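Long-range contacts in beta-1,4-exocellulase (Thermobifida fusca, PDB 4B4H), which is the catalytic domain of the family 6 cellobiohydrolase Cel6B and probably degrades cellulose by hydrolysing its beta-1,4-glycosidic links: residues 1-6 against 179-184; 81-86 against 96-101; 336-341 against 349-354. All coordinates share one frame; numbering follows the deposited sequence.

Contact 1: 1-6 against 179-184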
ATOM      1  N   GLU A   1       8.941   0.998  24.393  1.00 25.54           N
ATOM      2  CA  GLU A   1       8.029  -0.182  24.430  1.00 25.31           C
ATOM      3  C   GLU A   1       6.941  -0.042  23.385  1.00 23.71           C
ATOM      4  O   GLU A   1       7.031  -0.636  22.302  1.00 24.56           O
ATOM      5  CB  GLU A   1       7.411  -0.356  25.825  1.00 26.65           C
ATOM      6  CG  GLU A   1       8.324  -1.049  26.824  1.00 28.02           C
ATOM      7  CD  GLU A   1       9.684  -0.387  26.929  1.00 28.72           C
ATOM      8  OE1 GLU A   1       9.746   0.863  26.974  1.00 28.72           O
ATOM      9  OE2 GLU A   1      10.692  -1.120  26.954  1.00 29.17           O
ATOM     10  N   LYS A   2       5.926   0.759  23.705  1.00 22.03           N
ATOM     11  CA  LYS A   2       4.721   0.876  22.891  1.00 19.80           C
ATOM     12  C   LYS A   2       4.021  -0.480  22.915  1.00 18.90           C
ATOM     13  O   LYS A   2       4.672  -1.511  23.110  1.00 19.29           O
ATOM     14  CB  LYS A   2       5.059   1.314  21.454  1.00 18.30           C
ATOM     15  CG  LYS A   2       6.002   2.511  21.378  1.00 18.21           C
ATOM     16  CD  LYS A   2       6.248   3.011  19.960  1.00 17.36           C
ATOM     17  CE  LYS A   2       7.364   4.050  19.965  1.00 17.19           C
ATOM     18  NZ  LYS A   2       7.570   4.787  18.678  1.00 16.75           N
ATOM     19  N   VAL A   3       2.704  -0.494  22.734  1.00 18.00           N
ATOM     20  CA  VAL A   3       1.970  -1.763  22.715  1.00 16.85           C
ATOM     21  C   VAL A   3       2.460  -2.712  21.609  1.00 16.66           C
ATOM     22  O   VAL A   3       2.960  -2.280  20.561  1.00 17.30           O
ATOM     23  CB  VAL A   3       0.437  -1.569  22.646  1.00 16.56           C
ATOM     24  CG1 VAL A   3      -0.058  -0.905  23.920  1.00 16.46           C
ATOM     25  CG2 VAL A   3       0.040  -0.744  21.436  1.00 15.77           C
ATOM     26  N   ASP A   4       2.329  -4.006  21.880  1.00 16.10           N
ATOM     27  CA  ASP A   4       2.710  -5.082  20.968  1.00 15.42           C
ATOM     28  C   ASP A   4       2.010  -4.970  19.610  1.00 14.09           C
ATOM     29  O   ASP A   4       2.586  -5.294  18.574  1.00 14.68           O
ATOM     30  CB  ASP A   4       2.361  -6.425  21.627  1.00 16.67           C
ATOM     31  CG  ASP A   4       2.884  -7.628  20.856  1.00 17.91           C
ATOM     32  OD1 ASP A   4       4.100  -7.895  20.914  1.00 19.43           O
ATOM     33  OD2 ASP A   4       2.072  -8.338  20.215  1.00 19.14           O
ATOM     34  N   ASN A   5       0.769  -4.502  19.627  1.00 11.84           N
ATOM     35  CA  ASN A   5      -0.048  -4.401  18.436  1.00 10.31           C
ATOM     36  C   ASN A   5      -0.951  -3.198  18.619  1.00  9.52           C
ATOM     37  O   ASN A   5      -1.863  -3.224  19.436  1.00  9.52           O
ATOM     38  CB  ASN A   5      -0.887  -5.669  18.264  1.00 10.20           C
ATOM     39  CG  ASN A   5      -1.715  -5.661  16.993  1.00  9.74           C
ATOM     40  OD1 ASN A   5      -1.862  -4.622  16.326  1.00  9.70           O
ATOM     41  ND2 ASN A   5      -2.275  -6.815  16.659  1.00  9.53           N
ATOM     42  N   PRO A   6      -0.680  -2.112  17.887  1.00  8.79           N
ATOM     43  CA  PRO A   6      -1.466  -0.910  18.170  1.00  8.47           C
ATOM     44  C   PRO A   6      -2.949  -1.043  17.837  1.00  8.51           C
ATOM     45  O   PRO A   6      -3.755  -0.258  18.327  1.00  8.17           O
ATOM     46  CB  PRO A   6      -0.815   0.165  17.288  1.00  8.52           C
ATOM     47  CG  PRO A   6      -0.015  -0.592  16.261  1.00  8.44           C
ATOM     48  CD  PRO A   6       0.414  -1.852  16.934  1.00  8.65           C
ATOM     49  N   ASN A 179       3.884   7.365  21.024  1.00  9.82           N
ATOM     50  CA  ASN A 179       2.686   6.627  20.582  1.00  9.37           C
ATOM     51  C   ASN A 179       2.582   6.549  19.056  1.00  8.60           C
ATOM     52  O   ASN A 179       1.497   6.463  18.497  1.00  8.06           O
ATOM     53  CB  ASN A 179       1.420   7.216  21.228  1.00 10.05           C
ATOM     54  CG  ASN A 179       1.221   8.676  20.878  1.00 10.31           C
ATOM     55  OD1 ASN A 179       2.130   9.315  20.358  1.00 10.84           O
ATOM     56  ND2 ASN A 179       0.030   9.213  21.151  1.00 10.59           N
ATOM     57  N   VAL A 180       3.731   6.597  18.396  1.00  7.96           N
ATOM     58  CA  VAL A 180       3.783   6.412  16.942  1.00  7.44           C
ATOM     59  C   VAL A 180       4.365   5.031  16.622  1.00  7.40           C
ATOM     60  O   VAL A 180       5.368   4.607  17.209  1.00  7.68           O
ATOM     61  CB  VAL A 180       4.538   7.579  16.240  1.00  7.39           C
ATOM     62  CG1 VAL A 180       4.543   7.393  14.729  1.00  7.45           C
ATOM     63  CG2 VAL A 180       3.846   8.883  16.561  1.00  7.55           C
ATOM     64  N   TYR A 181       3.686   4.327  15.716  1.00  6.89           N
ATOM     65  CA  TYR A 181       4.041   2.971  15.322  1.00  6.98           C
ATOM     66  C   TYR A 181       4.344   2.950  13.827  1.00  6.67           C
ATOM     67  O   TYR A 181       3.438   2.981  12.997  1.00  6.38           O
ATOM     68  CB  TYR A 181       2.885   2.009  15.685  1.00  7.55           C
ATOM     69  CG  TYR A 181       2.585   1.969  17.186  1.00  7.99           C
ATOM     70  CD1 TYR A 181       1.892   3.015  17.814  1.00  8.16           C
ATOM     71  CD2 TYR A 181       2.990   0.891  17.964  1.00  8.43           C
ATOM     72  CE1 TYR A 181       1.636   2.989  19.184  1.00  8.59           C
ATOM     73  CE2 TYR A 181       2.726   0.857  19.328  1.00  8.65           C
ATOM     74  CZ  TYR A 181       2.051   1.907  19.925  1.00  8.76           C
ATOM     75  OH  TYR A 181       1.788   1.871  21.283  1.00  9.27           O
ATOM     76  N   ASN A 182       5.629   2.839  13.503  1.00  6.24           N
ATOM     77  CA  ASN A 182       6.077   2.906  12.104  1.00  6.02           C
ATOM     78  C   ASN A 182       6.003   1.587  11.379  1.00  5.81           C
ATOM     79  O   ASN A 182       6.597   0.615  11.814  1.00  5.71           O
ATOM     80  CB  ASN A 182       7.548   3.348  12.051  1.00  6.17           C
ATOM     81  CG  ASN A 182       7.765   4.800  12.458  1.00  6.14           C
ATOM     82  OD1 ASN A 182       6.923   5.671  12.241  1.00  6.11           O
ATOM     83  ND2 ASN A 182       8.901   5.053  13.076  1.00  6.09           N
ATOM     84  N   TYR A 183       5.356   1.578  10.219  1.00  5.68           N
ATOM     85  CA  TYR A 183       5.385   0.410   9.347  1.00  5.77           C
ATOM     86  C   TYR A 183       6.008   0.801   8.020  1.00  5.82           C
ATOM     87  O   TYR A 183       5.523   1.698   7.344  1.00  6.00           O
ATOM     88  CB  TYR A 183       3.976  -0.182   9.138  1.00  5.90           C
ATOM     89  CG  TYR A 183       3.392  -0.765  10.388  1.00  5.97           C
ATOM     90  CD1 TYR A 183       2.952   0.061  11.432  1.00  5.95           C
ATOM     91  CD2 TYR A 183       3.267  -2.136  10.529  1.00  6.09           C
ATOM     92  CE1 TYR A 183       2.437  -0.481  12.607  1.00  5.98           C
ATOM     93  CE2 TYR A 183       2.747  -2.691  11.691  1.00  5.93           C
ATOM     94  CZ  TYR A 183       2.307  -1.855  12.719  1.00  6.05           C
ATOM     95  OH  TYR A 183       1.788  -2.394  13.885  1.00  6.25           O
ATOM     96  N   ILE A 184       7.070   0.094   7.638  1.00  5.80           N
ATOM     97  CA  ILE A 184       7.712   0.346   6.342  1.00  6.04           C
ATOM     98  C   ILE A 184       6.919  -0.361   5.252  1.00  6.32           C
ATOM     99  O   ILE A 184       6.557  -1.530   5.384  1.00  6.54           O
ATOM    100  CB  ILE A 184       9.175  -0.145   6.296  1.00  6.04           C
ATOM    101  CG1 ILE A 184      10.064   0.657   7.261  1.00  5.79           C
ATOM    102  CG2 ILE A 184       9.715  -0.038   4.871  1.00  6.05           C
ATOM    103  CD1 ILE A 184      11.427   0.057   7.515  1.00  5.89           C
TER
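Lys-2 NZ is gripped by three carbonyl oxygens, those of Gly-175 at the end of helix 162-175, of Ile-177 just beyond it, and of Val-180 in strand 180-185. The last bond is a short one: NZ lies 2.7 Å from Val-180 O and in the plane of that carbonyl. The ammonium thus closes off the turn between a helix and the strand that follows, and the carbonyls at the helix end are likely to stabilise its positive charge. Fully extended beyond CG, the lysine chain passes over one face of the Tyr-181 ring and draws away from it, with CD 4.2 Å above the ring plane and toward the rim. Pro-6 takes the opposite face, where its CB forms a CH-pi contact 3.8 Å from the centroid of the Tyr-181 ring, nearly on the ring normal. The phenol is thereby held between two residues of one short N-terminal loop. Its rotation is fixed further at the tip: Tyr-181 OH accepts a hydrogen bond from Val-3 N at 2.9 Å, in the ring plane, while Val-3 CG2 crosses the end of the ring 3.7 Å from Tyr-181 CZ. Beyond this sandwich Pro-6 meets Tyr-183 tip to tip, its CD 3.4 Å from Tyr-183 OH, a hydroxyl hydrogen-bonded to Asp-347 OD2. Asp-4, a calcium ligand in another structure of this protein, sits on the outer side of the same loop. The N terminus lies across the start of strand 180-185 in the distorted alpha/beta barrel of family 6. That strand runs between strands 127-133 and 221-224; Val-180 and Asn-182 pack on helix 162-175, whereas Pro-6 and Tyr-183 rest on Val-130 of strand 127-133.

Contact 2: 81-86 against 96-101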
ATOM      1  N   ILE A  81       2.738   8.442   5.213  1.00  5.55           N
ATOM      2  CA  ILE A  81       3.879   9.328   4.950  1.00  5.74           C
ATOM      3  C   ILE A  81       4.355   9.022   3.534  1.00  5.82           C
ATOM      4  O   ILE A  81       4.789   7.894   3.245  1.00  6.01           O
ATOM      5  CB  ILE A  81       5.006   9.027   5.963  1.00  5.55           C
ATOM      6  CG1 ILE A  81       4.472   9.108   7.410  1.00  5.47           C
ATOM      7  CG2 ILE A  81       6.208   9.952   5.770  1.00  5.45           C
ATOM      8  CD1 ILE A  81       3.689  10.372   7.751  1.00  5.65           C
ATOM      9  N   TYR A  82       4.315  10.005   2.628  1.00  5.93           N
ATOM     10  CA  TYR A  82       4.454   9.699   1.212  1.00  6.08           C
ATOM     11  C   TYR A  82       4.862  10.906   0.383  1.00  6.04           C
ATOM     12  O   TYR A  82       4.057  11.445  -0.377  1.00  6.02           O
ATOM     13  CB  TYR A  82       3.136   9.107   0.699  1.00  6.34           C
ATOM     14  CG  TYR A  82       3.091   8.707  -0.758  1.00  6.47           C
ATOM     15  CD1 TYR A  82       4.189   8.107  -1.374  1.00  6.58           C
ATOM     16  CD2 TYR A  82       1.914   8.855  -1.504  1.00  6.71           C
ATOM     17  CE1 TYR A  82       4.130   7.711  -2.705  1.00  6.92           C
ATOM     18  CE2 TYR A  82       1.848   8.475  -2.835  1.00  6.85           C
ATOM     19  CZ  TYR A  82       2.953   7.890  -3.431  1.00  6.87           C
ATOM     20  OH  TYR A  82       2.861   7.502  -4.759  1.00  7.19           O
ATOM     21  N   ASN A  83       6.107  11.336   0.548  1.00  5.70           N
ATOM     22  CA  ASN A  83       6.599  12.530  -0.168  1.00  5.43           C
ATOM     23  C   ASN A  83       8.101  12.522  -0.443  1.00  5.38           C
ATOM     24  O   ASN A  83       8.689  13.603  -0.557  1.00  5.19           O
ATOM     25  CB  ASN A  83       6.186  13.824   0.567  1.00  5.52           C
ATOM     26  CG  ASN A  83       6.204  15.056  -0.334  1.00  5.51           C
ATOM     27  OD1 ASN A  83       6.033  14.941  -1.541  1.00  5.38           O
ATOM     28  ND2 ASN A  83       6.377  16.236   0.260  1.00  5.89           N
ATOM     29  N   LEU A  84       8.699  11.336  -0.622  1.00  5.46           N
ATOM     30  CA  LEU A  84      10.146  11.238  -0.828  1.00  5.67           C
ATOM     31  C   LEU A  84      10.611  12.078  -2.015  1.00  5.92           C
ATOM     32  O   LEU A  84       9.860  12.255  -2.967  1.00  5.87           O
ATOM     33  CB  LEU A  84      10.570   9.788  -1.078  1.00  5.52           C
ATOM     34  CG  LEU A  84      10.808   8.944   0.177  1.00  5.47           C
ATOM     35  CD1 LEU A  84      11.068   7.508  -0.245  1.00  5.44           C
ATOM     36  CD2 LEU A  84      11.920   9.428   1.103  1.00  5.63           C
ATOM     37  N   PRO A  85      11.863  12.593  -1.962  1.00  6.42           N
ATOM     38  CA  PRO A  85      12.381  13.235  -3.162  1.00  6.59           C
ATOM     39  C   PRO A  85      12.492  12.232  -4.301  1.00  6.72           C
ATOM     40  O   PRO A  85      12.831  11.067  -4.063  1.00  6.78           O
ATOM     41  CB  PRO A  85      13.779  13.684  -2.740  1.00  6.67           C
ATOM     42  CG  PRO A  85      14.158  12.760  -1.626  1.00  6.74           C
ATOM     43  CD  PRO A  85      12.869  12.549  -0.887  1.00  6.69           C
ATOM     44  N   GLY A  86      12.190  12.667  -5.520  1.00  6.76           N
ATOM     45  CA  GLY A  86      12.221  11.780  -6.678  1.00  6.90           C
ATOM     46  C   GLY A  86      11.235  10.632  -6.550  1.00  6.88           C
ATOM     47  O   GLY A  86      11.515   9.511  -6.965  1.00  6.99           O
ATOM     48  N   GLY A  96       4.378  13.330  -6.891  1.00 11.93           N
ATOM     49  CA  GLY A  96       5.213  13.791  -5.780  1.00 11.12           C
ATOM     50  C   GLY A  96       5.790  15.148  -6.111  1.00 10.71           C
ATOM     51  O   GLY A  96       6.295  15.350  -7.211  1.00 11.51           O
ATOM     52  N   GLU A  97       5.651  16.104  -5.202  1.00 10.06           N
ATOM     53  CA  GLU A  97       6.086  17.458  -5.522  1.00  9.87           C
ATOM     54  C   GLU A  97       7.591  17.584  -5.352  1.00  9.79           C
ATOM     55  O   GLU A  97       8.212  18.488  -5.918  1.00  9.97           O
ATOM     56  CB  GLU A  97       5.358  18.460  -4.633  1.00  9.96           C
ATOM     57  CG  GLU A  97       5.785  18.330  -3.179  1.00  9.96           C
ATOM     58  CD  GLU A  97       4.772  18.828  -2.179  1.00 10.26           C
ATOM     59  OE1 GLU A  97       3.802  19.535  -2.547  1.00 10.74           O
ATOM     60  OE2 GLU A  97       4.952  18.489  -0.995  1.00 10.37           O
ATOM     61  N   LEU A  98       8.204  16.684  -4.594  1.00  9.04           N
ATOM     62  CA  LEU A  98       9.626  16.856  -4.311  1.00  8.66           C
ATOM     63  C   LEU A  98      10.509  16.144  -5.329  1.00  8.49           C
ATOM     64  O   LEU A  98      10.404  14.951  -5.536  1.00  8.92           O
ATOM     65  CB  LEU A  98       9.943  16.389  -2.884  1.00  8.10           C
ATOM     66  CG  LEU A  98       9.377  17.245  -1.754  1.00  7.97           C
ATOM     67  CD1 LEU A  98      10.141  16.960  -0.477  1.00  7.64           C
ATOM     68  CD2 LEU A  98       9.443  18.732  -2.072  1.00  7.85           C
ATOM     69  N   GLY A  99      11.391  16.910  -5.970  1.00  8.61           N
ATOM     70  CA  GLY A  99      12.328  16.346  -6.931  1.00  8.09           C
ATOM     71  C   GLY A  99      13.470  15.522  -6.352  1.00  8.06           C
ATOM     72  O   GLY A  99      13.667  15.476  -5.131  1.00  7.69           O
ATOM     73  N   PRO A 100      14.276  14.908  -7.227  1.00  7.88           N
ATOM     74  CA  PRO A 100      15.308  13.960  -6.818  1.00  8.19           C
ATOM     75  C   PRO A 100      16.435  14.567  -5.977  1.00  8.44           C
ATOM     76  O   PRO A 100      17.100  13.842  -5.227  1.00  9.17           O
ATOM     77  CB  PRO A 100      15.846  13.431  -8.148  1.00  8.06           C
ATOM     78  CG  PRO A 100      15.502  14.468  -9.159  1.00  7.88           C
ATOM     79  CD  PRO A 100      14.269  15.155  -8.687  1.00  7.79           C
ATOM     80  N   ASP A 101      16.658  15.874  -6.102  1.00  9.00           N
ATOM     81  CA  ASP A 101      17.720  16.507  -5.318  1.00  9.02           C
ATOM     82  C   ASP A 101      17.202  17.181  -4.041  1.00  9.03           C
ATOM     83  O   ASP A 101      17.964  17.829  -3.313  1.00  9.11           O
ATOM     84  CB  ASP A 101      18.507  17.500  -6.182  1.00  9.55           C
ATOM     85  CG  ASP A 101      19.109  16.846  -7.406  1.00  9.95           C
ATOM     86  OD1 ASP A 101      20.180  16.204  -7.304  1.00 10.68           O
ATOM     87  OD2 ASP A 101      18.480  16.939  -8.484  1.00  9.90           O
TER
HETATM   88  O   HOH W   1       7.641  13.913  -3.557  1.00  6.01           O
HETATM   89  O   HOH W   2       3.790  15.597  -3.141  1.00 10.53           O
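Asn-83 meets Glu-97 in the long beta-alpha loop that joins strand 75-81 of the family 6 barrel to helix 103-121, a loop that also carries Asp-88, a predicted active-site residue. With CG anti to the backbone N (chi1 -159°), the amide is swung across to the returning limb. Asn-83 ND2 gives a bent hydrogen bond of 2.9 Å to Glu-97 OE2, on its anti side, the amide and carboxylate planes being turned 64° apart. OE2 also accepts from Ile-43 N, which ties the loop to a neighbouring one. The other end of the amide works through water: Asn-83 OD1 lies 2.8 Å from water 2, which accepts from Glu-97 N, and it is likewise in bonding reach of water 1. An alanine here would probably leave both waters without their OD1 partner and Glu-97 OE2 without its amide donor, leaving Ile-43 N to hold it. Water 1 also lies 2.8 Å from Leu-84 O, one of more acceptors than its protons can serve, and accepts from Leu-98 N at 3.0 Å. At Pro-85 backbone contact without water begins, its CA making a CA-H...O contact of 3.5 Å with Leu-98 O. Gly-86 N then donates to that same oxygen, Leu-98 O, at 2.9 Å, from a position 34° out of the carbonyl plane. Here the two backbones draw nearest by their CA atoms: Gly-86 CA is 3.8 Å from Pro-100 CA.

Contact 3: 336-341 against 349-354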
ATOM      1  N   GLU A 336     -11.832  -7.659   2.676  1.00  8.52           N
ATOM      2  CA  GLU A 336     -12.130  -7.875   4.091  1.00  8.92           C
ATOM      3  C   GLU A 336     -12.023  -6.562   4.849  1.00  8.97           C
ATOM      4  O   GLU A 336     -11.103  -5.761   4.615  1.00  8.17           O
ATOM      5  CB  GLU A 336     -11.188  -8.910   4.712  1.00  9.77           C
ATOM      6  CG  GLU A 336     -11.665  -9.455   6.061  1.00 10.50           C
ATOM      7  CD  GLU A 336     -10.849 -10.645   6.534  1.00 10.92           C
ATOM      8  OE1 GLU A 336     -10.162 -11.269   5.689  1.00 11.14           O
ATOM      9  OE2 GLU A 336     -10.894 -10.969   7.754  1.00 12.11           O
ATOM     10  N   ARG A 337     -12.970  -6.330   5.747  1.00  8.97           N
ATOM     11  CA  ARG A 337     -12.979  -5.124   6.532  1.00  9.11           C
ATOM     12  C   ARG A 337     -11.846  -5.137   7.568  1.00  8.94           C
ATOM     13  O   ARG A 337     -11.339  -6.198   7.946  1.00  8.55           O
ATOM     14  CB  ARG A 337     -14.360  -4.906   7.175  1.00  9.41           C
ATOM     15  CG  ARG A 337     -15.286  -4.009   6.345  1.00 10.14           C
ATOM     16  CD  ARG A 337     -15.594  -4.554   4.956  1.00 10.47           C
ATOM     17  NE  ARG A 337     -16.630  -5.584   4.995  1.00 11.03           N
ATOM     18  CZ  ARG A 337     -16.898  -6.452   4.023  1.00 11.05           C
ATOM     19  NH1 ARG A 337     -16.173  -6.499   2.900  1.00 11.51           N
ATOM     20  NH2 ARG A 337     -17.890  -7.316   4.204  1.00 11.12           N
ATOM     21  N   PRO A 338     -11.389  -3.943   7.971  1.00  8.97           N
ATOM     22  CA  PRO A 338     -10.289  -3.844   8.924  1.00  8.82           C
ATOM     23  C   PRO A 338     -10.475  -4.723  10.173  1.00  9.11           C
ATOM     24  O   PRO A 338     -11.514  -4.670  10.821  1.00 10.14           O
ATOM     25  CB  PRO A 338     -10.283  -2.362   9.262  1.00  8.80           C
ATOM     26  CG  PRO A 338     -10.687  -1.729   7.964  1.00  8.73           C
ATOM     27  CD  PRO A 338     -11.781  -2.618   7.450  1.00  8.83           C
ATOM     28  N   THR A 339      -9.487  -5.571  10.436  1.00  9.23           N
ATOM     29  CA  THR A 339      -9.615  -6.611  11.454  1.00  9.54           C
ATOM     30  C   THR A 339      -8.268  -6.919  12.102  1.00  9.40           C
ATOM     31  O   THR A 339      -7.212  -6.822  11.457  1.00  9.18           O
ATOM     32  CB  THR A 339     -10.250  -7.897  10.873  1.00  9.92           C
ATOM     33  OG1 THR A 339     -10.634  -8.760  11.954  1.00 11.01           O
ATOM     34  CG2 THR A 339      -9.283  -8.643   9.990  1.00 10.12           C
ATOM     35  N   VAL A 340      -8.320  -7.274  13.386  1.00  9.10           N
ATOM     36  CA  VAL A 340      -7.148  -7.341  14.259  1.00  9.33           C
ATOM     37  C   VAL A 340      -6.573  -8.753  14.340  1.00  9.22           C
ATOM     38  O   VAL A 340      -7.327  -9.716  14.520  1.00  9.30           O
ATOM     39  CB  VAL A 340      -7.519  -6.838  15.672  1.00  9.57           C
ATOM     40  CG1 VAL A 340      -6.319  -6.890  16.608  1.00  9.77           C
ATOM     41  CG2 VAL A 340      -8.098  -5.434  15.602  1.00  9.69           C
ATOM     42  N   ASN A 341      -5.255  -8.873  14.166  1.00  8.77           N
ATOM     43  CA  ASN A 341      -4.518 -10.144  14.259  1.00  8.42           C
ATOM     44  C   ASN A 341      -5.234 -11.343  13.604  1.00  8.21           C
ATOM     45  O   ASN A 341      -5.518 -12.360  14.256  1.00  8.08           O
ATOM     46  CB  ASN A 341      -4.133 -10.403  15.733  1.00  8.36           C
ATOM     47  CG  ASN A 341      -3.211 -11.591  15.914  1.00  8.23           C
ATOM     48  OD1 ASN A 341      -3.337 -12.328  16.905  1.00  7.98           O
ATOM     49  ND2 ASN A 341      -2.302 -11.810  14.983  1.00  8.22           N
ATOM     50  N   TYR A 349      -5.435  -6.598   9.238  1.00  6.75           N
ATOM     51  CA  TYR A 349      -5.803  -6.148   7.909  1.00  6.56           C
ATOM     52  C   TYR A 349      -6.334  -4.732   8.047  1.00  6.43           C
ATOM     53  O   TYR A 349      -7.130  -4.450   8.934  1.00  6.60           O
ATOM     54  CB  TYR A 349      -6.847  -7.067   7.272  1.00  7.18           C
ATOM     55  CG  TYR A 349      -6.414  -8.511   7.069  1.00  7.48           C
ATOM     56  CD1 TYR A 349      -5.069  -8.876   6.934  1.00  7.65           C
ATOM     57  CD2 TYR A 349      -7.376  -9.523   6.971  1.00  7.58           C
ATOM     58  CE1 TYR A 349      -4.701 -10.206   6.741  1.00  8.08           C
ATOM     59  CE2 TYR A 349      -7.019 -10.840   6.765  1.00  8.11           C
ATOM     60  CZ  TYR A 349      -5.696 -11.189   6.662  1.00  8.10           C
ATOM     61  OH  TYR A 349      -5.385 -12.517   6.467  1.00  8.75           O
ATOM     62  N   VAL A 350      -5.871  -3.838   7.170  1.00  6.26           N
ATOM     63  CA  VAL A 350      -6.202  -2.419   7.247  1.00  6.10           C
ATOM     64  C   VAL A 350      -6.757  -1.895   5.915  1.00  5.84           C
ATOM     65  O   VAL A 350      -6.587  -2.539   4.910  1.00  5.90           O
ATOM     66  CB  VAL A 350      -4.979  -1.599   7.727  1.00  6.19           C
ATOM     67  CG1 VAL A 350      -4.644  -1.955   9.170  1.00  6.56           C
ATOM     68  CG2 VAL A 350      -3.739  -1.826   6.862  1.00  6.39           C
ATOM     69  N   TRP A 351      -7.521  -0.802   5.941  1.00  5.68           N
ATOM     70  CA  TRP A 351      -7.890  -0.099   4.724  1.00  5.91           C
ATOM     71  C   TRP A 351      -7.061   1.154   4.682  1.00  5.95           C
ATOM     72  O   TRP A 351      -7.475   2.189   5.218  1.00  6.08           O
ATOM     73  CB  TRP A 351      -9.388   0.229   4.726  1.00  5.90           C
ATOM     74  CG  TRP A 351     -10.301  -0.904   4.296  1.00  5.89           C
ATOM     75  CD1 TRP A 351      -9.988  -2.260   4.179  1.00  5.90           C
ATOM     76  CD2 TRP A 351     -11.719  -0.810   3.928  1.00  5.98           C
ATOM     77  NE1 TRP A 351     -11.090  -2.988   3.770  1.00  5.78           N
ATOM     78  CE2 TRP A 351     -12.158  -2.173   3.617  1.00  5.92           C
ATOM     79  CE3 TRP A 351     -12.647   0.229   3.862  1.00  5.96           C
ATOM     80  CZ2 TRP A 351     -13.457  -2.445   3.188  1.00  5.91           C
ATOM     81  CZ3 TRP A 351     -13.946  -0.063   3.446  1.00  6.06           C
ATOM     82  CH2 TRP A 351     -14.342  -1.372   3.138  1.00  5.94           C
ATOM     83  N   VAL A 352      -5.897   1.096   4.038  1.00  6.26           N
ATOM     84  CA  VAL A 352      -5.020   2.272   3.991  1.00  6.39           C
ATOM     85  C   VAL A 352      -5.488   3.209   2.862  1.00  6.57           C
ATOM     86  O   VAL A 352      -5.914   4.341   3.138  1.00  6.46           O
ATOM     87  CB  VAL A 352      -3.527   1.885   3.932  1.00  6.33           C
ATOM     88  CG1 VAL A 352      -2.659   3.096   3.644  1.00  6.48           C
ATOM     89  CG2 VAL A 352      -3.097   1.277   5.254  1.00  6.48           C
ATOM     90  N   LYS A 353      -5.506   2.717   1.620  1.00  7.17           N
ATOM     91  CA  LYS A 353      -6.182   3.420   0.520  1.00  7.50           C
ATOM     92  C   LYS A 353      -7.674   3.591   0.797  1.00  7.62           C
ATOM     93  O   LYS A 353      -8.361   2.605   1.037  1.00  7.73           O
ATOM     94  CB  LYS A 353      -5.969   2.672  -0.812  1.00  7.63           C
ATOM     95  CG  LYS A 353      -6.675   3.251  -2.029  1.00  8.00           C
ATOM     96  CD  LYS A 353      -6.002   4.486  -2.601  1.00  8.24           C
ATOM     97  CE  LYS A 353      -6.922   5.095  -3.638  1.00  8.23           C
ATOM     98  NZ  LYS A 353      -6.373   6.409  -4.069  1.00  8.32           N
ATOM     99  N   PRO A 354      -8.178   4.835   0.757  1.00  8.18           N
ATOM    100  CA  PRO A 354      -9.623   4.981   0.971  1.00  8.14           C
ATOM    101  C   PRO A 354     -10.419   4.696  -0.311  1.00  7.92           C
ATOM    102  O   PRO A 354     -10.301   5.424  -1.281  1.00  8.34           O
ATOM    103  CB  PRO A 354      -9.778   6.448   1.406  1.00  8.36           C
ATOM    104  CG  PRO A 354      -8.380   7.003   1.509  1.00  8.36           C
ATOM    105  CD  PRO A 354      -7.527   6.147   0.617  1.00  8.37           C
TER
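Trp-351 and Pro-338 pack tightly at the open end of the beta hairpin of strands 339-340 and 346-350, which run antiparallel. Pro-338 lies across the indole at about a right angle, its CD 3.6 Å from the centroid of the five-membered ring and almost on the normal, a CH-pi contact. The rotation of the indole is fixed as well: Trp-351 NE1 donates to Glu-336 O at 2.9 Å, approaching from 39° above the carbonyl plane. Thr-288 OG1 is bonded to that oxygen too, so two donors share it. Next along the chain Thr-339 and Tyr-349 make the hydrogen-bonded antiparallel pair, with Thr-339 N to Tyr-349 O at 3.0 Å and Tyr-349 N to Thr-339 O at 2.9 Å. The buried Tyr-349 ring belongs to this packed part. Thr-339 CG2 lies beside it, 3.7 Å from Tyr-349 CD2, and the extended Glu-336 brings its carboxylate to the ring edge, turned 82° from the ring plane, with Glu-336 OE1 3.3 Å from Tyr-349 CE2. Past Trp-351 the chain continues to Lys-353, a predicted substrate-binding residue. The looser flank is that of the partly exposed Arg-337, whose NH1 is held by Gly-335 O and whose CD stands 3.5 Å from Trp-351 CZ2.

How the contacts relate
Contact 1 joins the extreme N terminus to strand 180-185, closing a loop of more than 170 residues that takes in the strands from 11-12 to 127-133 and their helices. Contact 2 falls wholly within that span and closes a small loop of its own, folding the connection between strand 75-81 and helix 103-121 back on itself; its nearest atoms stay about 6 Å from contact 1. Contact 3 follows later in series, a hairpin at strand 346-350. Contacts 1 and 3 nevertheless meet in space, since Asn-5 ND2 packs on Val-340 CG1 and both reach the same barrel sheet, whereas contacts 2 and 3 lie on opposite sides of the chain's centre.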